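PDB 3VOV: glucokinase from Thermus thermophilus, which catalyses the phosphorylation of hexoses such as glucose at the 6-hydroxyl, probably from ATP, and is a zinc-containing sugar kinase of the ROK family. Local coordinates for residues A114-A120 against R276-G281; A120-E124 against G239-L243; V17-K21 against A290-Y294. All coordinates share one frame; numbering follows the deposited sequence.

Interaction 1: residues A114-A120 against R276-G281; sequences AEHHLGA and RRARLG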
loop_
_atom_site.group_PDB
_atom_site.type_symbol
_atom_site.label_atom_id
_atom_site.label_comp_id
_atom_site.label_asym_id
_atom_site.label_seq_id
_atom_site.Cartn_x
_atom_site.Cartn_y
_atom_site.Cartn_z
ATOM N N ALA B 114 -28.557 -17.585 8.525
ATOM C CA ALA B 114 -29.742 -17.056 9.079
ATOM C C ALA B 114 -30.157 -15.786 8.331
ATOM O O ALA B 114 -31.299 -15.663 7.917
ATOM C CB ALA B 114 -29.571 -16.798 10.612
ATOM N N GLU B 115 -29.239 -14.857 8.129
ATOM C CA GLU B 115 -29.587 -13.645 7.354
ATOM C C GLU B 115 -30.014 -13.986 5.939
ATOM O O GLU B 115 -30.881 -13.307 5.340
ATOM C CB GLU B 115 -28.423 -12.641 7.332
ATOM C CG GLU B 115 -28.133 -12.051 8.696
ATOM C CD GLU B 115 -29.119 -11.005 9.149
ATOM O OE1 GLU B 115 -29.899 -10.467 8.311
ATOM O OE2 GLU B 115 -29.064 -10.691 10.377
ATOM N N HIS B 116 -29.432 -15.032 5.393
ATOM C CA HIS B 116 -29.827 -15.485 4.060
ATOM C C HIS B 116 -31.266 -15.990 3.940
ATOM O O HIS B 116 -31.978 -15.590 3.034
ATOM C CB HIS B 116 -28.895 -16.588 3.596
ATOM C CG HIS B 116 -29.163 -17.046 2.205
ATOM N ND1 HIS B 116 -28.553 -16.475 1.107
ATOM C CD2 HIS B 116 -29.951 -18.046 1.729
ATOM C CE1 HIS B 116 -28.976 -17.093 0.006
ATOM N NE2 HIS B 116 -29.809 -18.061 0.357
ATOM N N HIS B 117 -31.638 -16.917 4.821
ATOM C CA HIS B 117 -32.947 -17.528 4.844
ATOM C C HIS B 117 -34.033 -16.733 5.524
ATOM O O HIS B 117 -35.166 -16.787 5.096
ATOM C CB HIS B 117 -32.861 -18.930 5.456
ATOM C CG HIS B 117 -32.134 -19.899 4.582
ATOM N ND1 HIS B 117 -32.701 -20.459 3.460
ATOM C CD2 HIS B 117 -30.858 -20.348 4.624
ATOM C CE1 HIS B 117 -31.814 -21.235 2.859
ATOM N NE2 HIS B 117 -30.682 -21.184 3.550
ATOM N N LEU B 118 -33.708 -16.003 6.570
ATOM C CA LEU B 118 -34.701 -15.331 7.436
ATOM C C LEU B 118 -34.528 -13.802 7.558
ATOM O O LEU B 118 -35.348 -13.138 8.154
ATOM C CB LEU B 118 -34.560 -15.922 8.863
ATOM C CG LEU B 118 -35.227 -17.268 9.265
ATOM C CD1 LEU B 118 -35.684 -18.193 8.151
ATOM C CD2 LEU B 118 -34.469 -18.082 10.369
ATOM N N GLY B 119 -33.427 -13.245 7.052
ATOM C CA GLY B 119 -33.069 -11.866 7.367
ATOM C C GLY B 119 -32.829 -11.030 6.122
ATOM O O GLY B 119 -33.551 -11.158 5.125
ATOM N N ALA B 120 -31.797 -10.198 6.166
ATOM C CA ALA B 120 -31.571 -9.170 5.117
ATOM C C ALA B 120 -31.479 -9.713 3.688
ATOM O O ALA B 120 -31.696 -8.960 2.719
ATOM C CB ALA B 120 -30.311 -8.341 5.446
ATOM N N ARG B 276 -26.712 -4.457 2.487
ATOM C CA ARG B 276 -27.829 -4.310 3.446
ATOM C C ARG B 276 -27.377 -4.558 4.872
ATOM O O ARG B 276 -26.519 -5.418 5.108
ATOM C CB ARG B 276 -28.990 -5.303 3.132
ATOM C CG ARG B 276 -29.659 -5.034 1.806
ATOM C CD ARG B 276 -30.911 -5.915 1.602
ATOM N NE ARG B 276 -31.404 -5.847 0.217
ATOM C CZ ARG B 276 -32.057 -6.822 -0.403
ATOM N NH1 ARG B 276 -32.510 -6.622 -1.644
ATOM N NH2 ARG B 276 -32.256 -7.998 0.193
ATOM N N ARG B 277 -27.955 -3.829 5.818
ATOM C CA ARG B 277 -27.687 -4.051 7.244
ATOM C C ARG B 277 -28.274 -5.394 7.664
ATOM O O ARG B 277 -29.442 -5.674 7.344
ATOM C CB ARG B 277 -28.447 -3.016 8.064
ATOM C CG ARG B 277 -27.763 -1.721 8.188
ATOM C CD ARG B 277 -28.471 -0.772 9.163
ATOM N NE ARG B 277 -27.663 0.444 9.284
ATOM C CZ ARG B 277 -27.020 0.801 10.394
ATOM N NH1 ARG B 277 -27.132 0.060 11.505
ATOM N NH2 ARG B 277 -26.289 1.911 10.396
ATOM N N ALA B 278 -27.517 -6.190 8.408
ATOM C CA ALA B 278 -28.075 -7.435 8.998
ATOM C C ALA B 278 -29.329 -7.108 9.810
ATOM O O ALA B 278 -29.329 -6.117 10.529
ATOM C CB ALA B 278 -27.040 -8.146 9.871
ATOM N N ARG B 279 -30.357 -7.957 9.699
ATOM C CA ARG B 279 -31.641 -7.715 10.364
ATOM C C ARG B 279 -31.874 -8.474 11.652
ATOM O O ARG B 279 -32.759 -8.076 12.436
ATOM C CB ARG B 279 -32.804 -7.978 9.425
ATOM C CG ARG B 279 -33.045 -6.805 8.469
ATOM C CD ARG B 279 -33.983 -7.177 7.344
ATOM N NE ARG B 279 -33.681 -6.362 6.168
ATOM C CZ ARG B 279 -34.238 -6.501 4.966
ATOM N NH1 ARG B 279 -35.168 -7.445 4.736
ATOM N NH2 ARG B 279 -33.852 -5.682 3.986
ATOM N N LEU B 280 -31.124 -9.564 11.879
ATOM C CA LEU B 280 -31.561 -10.508 12.926
ATOM C C LEU B 280 -30.932 -10.270 14.273
ATOM O O LEU B 280 -31.281 -10.945 15.226
ATOM C CB LEU B 280 -31.339 -11.961 12.506
ATOM C CG LEU B 280 -32.075 -12.363 11.241
ATOM C CD1 LEU B 280 -31.642 -13.733 10.776
ATOM C CD2 LEU B 280 -33.592 -12.340 11.456
ATOM N N GLY B 281 -29.970 -9.360 14.348
ATOM C CA GLY B 281 -29.377 -9.024 15.632
ATOM C C GLY B 281 -28.809 -10.221 16.397
ATOM O O GLY B 281 -28.141 -11.104 15.830
#
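G119 and R279 bring the two backbones to their closest approach, 5.3 Å between CA atoms, where the turn that follows helix 107-118 meets the loop that leaves strand 275-277. The carboxylate of E115 bridges the two. Its chain bends at chi2 (-76°), which turns the acid group back toward the loop, and each oxygen takes one amide of it on the syn side: OE1 receives R279 N at 2.9 Å and OE2 receives L280 N at 2.8 Å, both amides standing somewhat out of the carboxylate plane. OE1 also accepts A120 N at 2.9 Å in a nearly straight bond (177°). Three backbone N-H groups thus hold this buried acid and fix its rotation, and they would probably keep it ionised. A CB on G119 would come within 2.4 Å of E115 OE1, evidence that the chain passes too close for a side chain. In the actin-like ATPase clan, to which ROK kinases belong, two domains each carry a mixed sheet; here the end of helix 107-118, which follows the last strand of one sheet, and the turn after it are tied to edge strand 275-277 of the other and the loop leaving it. L280 packs its CD1 on the helix, 3.7 Å from A114 CB. Beyond the carboxylate, R276 NH2 meets A120 O at 2.8 Å, nearly in line with the carbonyl and within 3° of the guanidinium plane. R279 lays one guanidinium face over A120 CA, offset toward its rim, while A120 CB abuts R277 O at 3.4 Å.

Interaction 2: residues A120-E124 against G239-L243; sequences AAQGE and GVVVL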
loop_
_atom_site.group_PDB
_atom_site.type_symbol
_atom_site.label_atom_id
_atom_site.label_comp_id
_atom_site.label_asym_id
_atom_site.label_seq_id
_atom_site.Cartn_x
_atom_site.Cartn_y
_atom_site.Cartn_z
ATOM N N ALA B 120 -31.797 -10.198 6.166
ATOM C CA ALA B 120 -31.571 -9.170 5.117
ATOM C C ALA B 120 -31.479 -9.713 3.688
ATOM O O ALA B 120 -31.696 -8.960 2.719
ATOM C CB ALA B 120 -30.311 -8.341 5.446
ATOM N N ALA B 121 -31.117 -10.986 3.528
ATOM C CA ALA B 121 -30.948 -11.543 2.190
ATOM C C ALA B 121 -32.044 -12.555 1.818
ATOM O O ALA B 121 -31.913 -13.298 0.841
ATOM C CB ALA B 121 -29.539 -12.155 2.007
ATOM N N GLN B 122 -33.118 -12.595 2.602
ATOM C CA GLN B 122 -34.223 -13.501 2.294
ATOM C C GLN B 122 -34.712 -13.194 0.869
ATOM O O GLN B 122 -34.920 -12.021 0.499
ATOM C CB GLN B 122 -35.345 -13.364 3.325
ATOM C CG GLN B 122 -36.388 -14.447 3.180
ATOM C CD GLN B 122 -37.465 -14.421 4.275
ATOM O OE1 GLN B 122 -37.581 -13.476 5.064
ATOM N NE2 GLN B 122 -38.242 -15.501 4.336
ATOM N N GLY B 123 -34.822 -14.247 0.068
ATOM C CA GLY B 123 -35.247 -14.161 -1.339
ATOM C C GLY B 123 -34.101 -14.479 -2.288
ATOM O O GLY B 123 -34.336 -14.934 -3.397
ATOM N N GLU B 124 -32.858 -14.252 -1.842
ATOM C CA GLU B 124 -31.679 -14.524 -2.677
ATOM C C GLU B 124 -31.364 -16.008 -2.764
ATOM O O GLU B 124 -31.734 -16.766 -1.867
ATOM C CB GLU B 124 -30.459 -13.763 -2.139
ATOM C CG GLU B 124 -30.649 -12.274 -2.102
ATOM C CD GLU B 124 -31.045 -11.696 -3.453
ATOM O OE1 GLU B 124 -31.981 -10.865 -3.470
ATOM O OE2 GLU B 124 -30.417 -12.033 -4.474
ATOM N N GLY B 239 -25.926 -12.482 -4.622
ATOM C CA GLY B 239 -27.187 -11.756 -4.821
ATOM C C GLY B 239 -27.153 -10.431 -4.060
ATOM O O GLY B 239 -27.420 -9.371 -4.620
ATOM N N VAL B 240 -26.763 -10.510 -2.790
ATOM C CA VAL B 240 -26.799 -9.393 -1.846
ATOM C C VAL B 240 -25.583 -9.548 -0.937
ATOM O O VAL B 240 -25.129 -10.674 -0.655
ATOM C CB VAL B 240 -28.149 -9.434 -1.014
ATOM C CG1 VAL B 240 -28.083 -8.691 0.285
ATOM C CG2 VAL B 240 -29.324 -8.864 -1.870
ATOM N N VAL B 241 -25.085 -8.411 -0.465
ATOM C CA VAL B 241 -24.079 -8.372 0.588
ATOM C C VAL B 241 -24.742 -7.916 1.888
ATOM O O VAL B 241 -25.448 -6.879 1.920
ATOM C CB VAL B 241 -22.930 -7.432 0.195
ATOM C CG1 VAL B 241 -21.922 -7.305 1.345
ATOM C CG2 VAL B 241 -22.269 -7.953 -1.087
ATOM N N VAL B 242 -24.518 -8.658 2.967
ATOM C CA VAL B 242 -25.120 -8.297 4.265
ATOM C C VAL B 242 -24.013 -7.937 5.250
ATOM O O VAL B 242 -23.031 -8.683 5.368
ATOM C CB VAL B 242 -25.963 -9.481 4.852
ATOM C CG1 VAL B 242 -26.646 -9.088 6.215
ATOM C CG2 VAL B 242 -27.019 -9.947 3.861
ATOM N N LEU B 243 -24.161 -6.800 5.933
ATOM C CA LEU B 243 -23.178 -6.375 6.926
ATOM C C LEU B 243 -23.813 -6.293 8.307
ATOM O O LEU B 243 -24.805 -5.579 8.519
ATOM C CB LEU B 243 -22.561 -5.007 6.552
ATOM C CG LEU B 243 -21.513 -4.387 7.488
ATOM C CD1 LEU B 243 -20.270 -5.262 7.563
ATOM C CD2 LEU B 243 -21.120 -2.971 7.011
#
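A120 and A121 point their methyl groups at V242, and A121 and E124 reach V240, so that alternate residues of strand 240-244 face the turn. The alanine-valine part is close and apolar. V242 spreads its two methyls along the pair of alanines: CG1 lies 3.8 Å from A120 CB, and CG2 lies 3.8 Å from A121 CB. A121 CB also lies 4.1 Å from V240 CG1, and so sits between two valines of the strand. E124 extends this row to V240 and G239. Its CG rests 3.7 Å from V240 CG2, the two side chains crossing at about a right angle, and a bend at chi2 (-55°) swings the carboxylate past the valine until OE2 lies 3.3 Å from G239 CA. Glycine suits that position geometrically, because a CB modelled on G239 would clash with E124 OE2. With alanine replacing E124, V240 CG2 would probably lose the CG and carboxylate packed on it, and G239 CA the oxygen beside it. The other side of the turn is loose: Q122 and G123 are exposed and stand clear of the strand. They form the corner of a type II beta turn, closed by E124 N to A121 O at 3.0 Å, and the positive phi of G123 (111°) is the one expected at its third position. Across the subunit boundary, R151 of the second subunit donates to G239 O. Within the chain, strand 240-244 runs between strands 127-132 and 275-277; V241 and L243 turn to helix 253-265, while the alternate face, with V240 and V242, receives the connection from helix 107-118 to strand 127-132.

Interaction 3: residues V17-K21 against A290-Y294; sequences VFDGK and ALTAY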
loop_
_atom_site.group_PDB
_atom_site.type_symbol
_atom_site.label_atom_id
_atom_site.label_comp_id
_atom_site.label_asym_id
_atom_site.label_seq_id
_atom_site.Cartn_x
_atom_site.Cartn_y
_atom_site.Cartn_z
ATOM N N VAL B 17 -36.106 -24.773 19.994
ATOM C CA VAL B 17 -36.721 -25.596 18.948
ATOM C C VAL B 17 -37.047 -24.667 17.791
ATOM O O VAL B 17 -37.340 -23.490 18.016
ATOM C CB VAL B 17 -37.998 -26.352 19.458
ATOM C CG1 VAL B 17 -38.673 -27.128 18.342
ATOM C CG2 VAL B 17 -37.633 -27.326 20.614
ATOM N N PHE B 18 -36.910 -25.161 16.572
ATOM C CA PHE B 18 -37.001 -24.330 15.400
ATOM C C PHE B 18 -37.792 -25.132 14.406
ATOM O O PHE B 18 -37.547 -26.320 14.272
ATOM C CB PHE B 18 -35.595 -24.092 14.835
ATOM C CG PHE B 18 -35.556 -23.318 13.551
ATOM C CD1 PHE B 18 -35.862 -21.956 13.538
ATOM C CD2 PHE B 18 -35.190 -23.944 12.354
ATOM C CE1 PHE B 18 -35.813 -21.241 12.356
ATOM C CE2 PHE B 18 -35.097 -23.253 11.195
ATOM C CZ PHE B 18 -35.431 -21.864 11.171
ATOM N N ASP B 19 -38.685 -24.483 13.658
ATOM C CA ASP B 19 -39.554 -25.241 12.746
ATOM C C ASP B 19 -39.251 -25.057 11.266
ATOM O O ASP B 19 -40.016 -25.542 10.394
ATOM C CB ASP B 19 -41.013 -24.919 13.029
ATOM C CG ASP B 19 -41.381 -23.488 12.652
ATOM O OD1 ASP B 19 -40.574 -22.775 11.991
ATOM O OD2 ASP B 19 -42.496 -23.076 13.020
ATOM N N GLY B 20 -38.121 -24.405 10.973
ATOM C CA GLY B 20 -37.716 -24.144 9.597
ATOM C C GLY B 20 -37.871 -22.668 9.291
ATOM O O GLY B 20 -37.191 -22.151 8.383
ATOM N N LYS B 21 -38.699 -21.973 10.088
ATOM C CA LYS B 21 -38.928 -20.519 9.910
ATOM C C LYS B 21 -38.858 -19.764 11.219
ATOM O O LYS B 21 -38.382 -18.654 11.234
ATOM C CB LYS B 21 -40.305 -20.227 9.251
ATOM C CG LYS B 21 -40.389 -20.528 7.721
ATOM C CD LYS B 21 -39.166 -19.931 6.936
ATOM C CE LYS B 21 -39.440 -19.619 5.441
ATOM N NZ LYS B 21 -38.119 -19.238 4.771
ATOM N N ALA B 290 -29.768 -23.506 14.178
ATOM C CA ALA B 290 -30.952 -24.307 13.928
ATOM C C ALA B 290 -31.102 -24.596 12.444
ATOM O O ALA B 290 -31.377 -25.719 12.062
ATOM C CB ALA B 290 -32.207 -23.613 14.501
ATOM N N LEU B 291 -30.940 -23.578 11.595
ATOM C CA LEU B 291 -31.050 -23.802 10.160
ATOM C C LEU B 291 -30.030 -24.774 9.616
ATOM O O LEU B 291 -30.303 -25.539 8.669
ATOM C CB LEU B 291 -30.890 -22.508 9.406
ATOM C CG LEU B 291 -32.104 -21.627 9.268
ATOM C CD1 LEU B 291 -31.544 -20.217 8.936
ATOM C CD2 LEU B 291 -33.007 -22.180 8.140
ATOM N N THR B 292 -28.844 -24.756 10.198
ATOM C CA THR B 292 -27.831 -25.768 9.846
ATOM C C THR B 292 -28.401 -27.168 9.953
ATOM O O THR B 292 -28.355 -27.943 8.992
ATOM C CB THR B 292 -26.515 -25.567 10.698
ATOM O OG1 THR B 292 -26.004 -24.275 10.404
ATOM C CG2 THR B 292 -25.434 -26.608 10.386
ATOM N N ALA B 293 -28.940 -27.504 11.123
ATOM C CA ALA B 293 -29.507 -28.855 11.334
ATOM C C ALA B 293 -30.745 -29.077 10.434
ATOM O O ALA B 293 -30.969 -30.165 9.887
ATOM C CB ALA B 293 -29.887 -29.037 12.834
ATOM N N TYR B 294 -31.569 -28.054 10.304
ATOM C CA TYR B 294 -32.830 -28.170 9.539
ATOM C C TYR B 294 -32.549 -28.517 8.060
ATOM O O TYR B 294 -33.129 -29.476 7.459
ATOM C CB TYR B 294 -33.623 -26.845 9.670
ATOM C CG TYR B 294 -34.939 -26.890 8.925
ATOM C CD1 TYR B 294 -35.030 -26.523 7.583
ATOM C CD2 TYR B 294 -36.079 -27.368 9.560
ATOM C CE1 TYR B 294 -36.291 -26.590 6.891
ATOM C CE2 TYR B 294 -37.295 -27.452 8.902
ATOM C CZ TYR B 294 -37.406 -27.059 7.589
ATOM O OH TYR B 294 -38.643 -27.186 7.009
#
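D19 OD1 is gripped by two backbone amides, K21 N at 2.8 Å and R22 N just beyond, while the carbonyl O of the same residue touches the Y294 ring at CE2, 3.6 Å away. The bond from K21 N closes an Asx turn at the end of strand 12-18, and this turn meets the C-terminal helix 284-299, which packs against the N-terminal sheet of the actin-like fold. F18 is the apolar link. Having CG anti to the backbone N (chi1 176°) directs its ring toward the helix: at the root of the side chain F18 CB is 3.4 Å from A290 CB, and at the far end of the ring CZ is 3.8 Å from L291 CG. Y294 CB adds a looser touch at the ring's edge. The turn folds back so that G20 N lies over one face of the F18 ring, offset toward the rim. Y294, one helical turn after A290, presents one face of its own ring to the next atom of that glycine. G20 CA stands 3.5 Å from the centroid of the Y294 ring and only 16° off the normal, the geometry of a CH-pi contact over the face. V3 of the adjoining strand 3-8 touches both F18 and Y294, and L113 and L118 of helix 107-118 pack on L291. G20 has a positive phi (109°), and a CB modelled on it would fall 2.6 Å from Y294 CZ.

Overall arrangement
Interactions 1 and 2 are neighbours, their centres about 7 Å apart. They share A120, and their strands 275-277 and 240-244 pair directly, R276 N lying 2.8 Å from V241 O and A278 N 2.8 Å from L243 O. Interaction 3 belongs to the other sheet, with its centre about 15 Å from that of interaction 1 and about 19 Å from that of interaction 2. Helix 107-118 spans the gap: L291 CD1 packs 3.6 Å from A114 CA. Along the chain, interaction 2 nests inside interaction 1, and that inside interaction 3. All three lie away from the zinc site of H159, C169, C171 and C176.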